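Local atomic coordinates of RagB/SusD domain protein (Flavobacterium johnsoniae, PDB entry 5J5U), a protein that binds chitin as a SusD homologue, probably capturing the polysaccharide at the outer membrane for a chitin utilization system. Residues L115-G120 against V479-N484. Numbering follows the deposited sequence.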
# COMPACT_ATOMS: atom_id res chain seq x y z
N LEU A 115 8.18 -5.52 -3.26
CA LEU A 115 8.64 -6.43 -4.29
C LEU A 115 8.20 -7.89 -4.04
O LEU A 115 7.49 -8.47 -4.87
CB LEU A 115 10.17 -6.35 -4.41
CG LEU A 115 10.81 -6.97 -5.66
CD1 LEU A 115 10.26 -6.34 -6.93
CD2 LEU A 115 12.31 -6.76 -5.62
N THR A 116 8.58 -8.44 -2.89
CA THR A 116 8.27 -9.84 -2.60
C THR A 116 6.75 -9.97 -2.50
O THR A 116 6.14 -10.90 -3.07
CB THR A 116 9.01 -10.36 -1.31
OG1 THR A 116 8.69 -11.73 -1.06
CG2 THR A 116 8.74 -9.48 -0.06
N ASP A 117 6.10 -8.95 -1.91
CA ASP A 117 4.67 -9.06 -1.70
C ASP A 117 3.93 -9.16 -3.05
O ASP A 117 2.86 -9.78 -3.14
CB ASP A 117 4.16 -7.89 -0.89
CG ASP A 117 4.37 -8.08 0.60
OD1 ASP A 117 4.84 -9.17 0.99
OD2 ASP A 117 4.05 -7.13 1.37
N ILE A 118 4.52 -8.57 -4.09
CA ILE A 118 3.89 -8.63 -5.40
C ILE A 118 4.35 -9.90 -6.18
O ILE A 118 3.54 -10.53 -6.87
CB ILE A 118 4.14 -7.34 -6.19
CG1 ILE A 118 3.21 -6.23 -5.69
CG2 ILE A 118 3.87 -7.55 -7.68
CD1 ILE A 118 1.74 -6.47 -6.09
N TYR A 119 5.63 -10.30 -6.06
CA TYR A 119 6.08 -11.39 -6.96
C TYR A 119 6.37 -12.70 -6.26
O TYR A 119 6.55 -13.73 -6.90
CB TYR A 119 7.32 -10.95 -7.74
CG TYR A 119 7.11 -9.74 -8.61
CD1 TYR A 119 6.53 -9.85 -9.87
CD2 TYR A 119 7.50 -8.46 -8.17
CE1 TYR A 119 6.34 -8.73 -10.68
CE2 TYR A 119 7.30 -7.33 -8.98
CZ TYR A 119 6.72 -7.49 -10.24
OH TYR A 119 6.51 -6.39 -11.06
N GLY A 120 6.46 -12.66 -4.93
CA GLY A 120 6.77 -13.84 -4.15
C GLY A 120 8.25 -14.01 -3.88
O GLY A 120 8.89 -13.10 -3.33
N VAL A 479 1.75 -16.16 -3.40
CA VAL A 479 2.97 -15.90 -2.65
C VAL A 479 2.84 -16.72 -1.37
O VAL A 479 1.74 -17.12 -1.00
CB VAL A 479 3.20 -14.37 -2.35
CG1 VAL A 479 3.21 -13.57 -3.64
CG2 VAL A 479 2.12 -13.82 -1.43
N TRP A 480 3.96 -16.96 -0.71
CA TRP A 480 4.05 -17.87 0.44
C TRP A 480 3.10 -17.54 1.59
O TRP A 480 2.52 -18.44 2.19
CB TRP A 480 5.52 -17.90 0.93
CG TRP A 480 5.72 -18.43 2.32
CD1 TRP A 480 5.72 -19.74 2.70
CD2 TRP A 480 5.93 -17.66 3.51
NE1 TRP A 480 5.93 -19.83 4.05
CE2 TRP A 480 6.06 -18.57 4.58
CE3 TRP A 480 6.04 -16.29 3.77
CZ2 TRP A 480 6.28 -18.15 5.90
CZ3 TRP A 480 6.26 -15.87 5.08
CH2 TRP A 480 6.38 -16.80 6.13
N TRP A 481 2.94 -16.25 1.93
CA TRP A 481 2.12 -15.91 3.10
C TRP A 481 0.61 -15.95 2.83
O TRP A 481 -0.20 -15.85 3.74
CB TRP A 481 2.49 -14.55 3.70
CG TRP A 481 2.60 -13.33 2.79
CD1 TRP A 481 3.73 -12.62 2.54
CD2 TRP A 481 1.55 -12.67 2.08
NE1 TRP A 481 3.47 -11.57 1.72
CE2 TRP A 481 2.13 -11.57 1.42
CE3 TRP A 481 0.18 -12.87 1.96
CZ2 TRP A 481 1.39 -10.70 0.62
CZ3 TRP A 481 -0.56 -12.00 1.17
CH2 TRP A 481 0.05 -10.93 0.51
N ASP A 482 0.26 -16.10 1.57
CA ASP A 482 -1.14 -16.17 1.14
C ASP A 482 -1.59 -17.64 1.09
O ASP A 482 -1.40 -18.34 0.09
CB ASP A 482 -1.27 -15.44 -0.21
CG ASP A 482 -2.65 -15.54 -0.83
OD1 ASP A 482 -3.59 -16.12 -0.22
OD2 ASP A 482 -2.81 -15.00 -1.96
N VAL A 483 -2.16 -18.11 2.20
CA VAL A 483 -2.50 -19.53 2.34
C VAL A 483 -4.03 -19.67 2.37
O VAL A 483 -4.66 -19.98 3.38
CB VAL A 483 -1.76 -20.16 3.60
CG1 VAL A 483 -0.22 -20.13 3.43
CG2 VAL A 483 -2.10 -19.47 4.88
N ASN A 484 -4.57 -19.50 1.16
CA ASN A 484 -5.89 -18.98 0.81
C ASN A 484 -6.58 -18.35 2.03
O ASN A 484 -6.92 -19.01 3.01
CB ASN A 484 -6.87 -20.02 0.19
CG ASN A 484 -6.20 -21.28 -0.45
OD1 ASN A 484 -6.92 -22.20 -0.82
ND2 ASN A 484 -4.88 -21.41 -0.35
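The indole of Trp481 meets Asp117 at its edge and Val479 on one face. In the ring plane, NE1 of Trp481 gives its hydrogen to OD1 of Asp117 at 2.9 Å, with an N-H...O angle of 156°. The carboxylate stands perpendicular to the indole, and the donor reaches OD1 from above the carboxylate plane. CG2 of Val479 sits 3.6 Å above the centre of the indole, a CH-pi-like contact. Tryptophan suits this place by offering both an edge N-H and a broad face. A type I turn runs from Val479 to Asp482, and both Val479 and Trp481 point toward the helix. Branched valine serves two surfaces, for its other methyl, CG1, packs 3.6 Å from CA of Gly120. Gly120, just past the helix, takes positive phi, where a CB would press on the preceding carbonyl oxygen and also approach CG1 of Val479. Threonine fits because its hydroxyl does double duty: OG1 of Thr116 donates to O of Gly120 (2.7 Å) from above the carbonyl plane and also bonds Gln143. Aspartate suits its buried place because it serves several donors: Tyr147 also bonds OD1, while Arg195 forms a salt bridge with OD2, probably keeping the carboxylate ionised. The contact thus fastens the C-terminal tail to the end of helix 98-119, with helix 143-160, whose Gln143 holds Trp481 N, and helix 415-425, whose Ser420 touches Asp117 and Trp481, also meeting it.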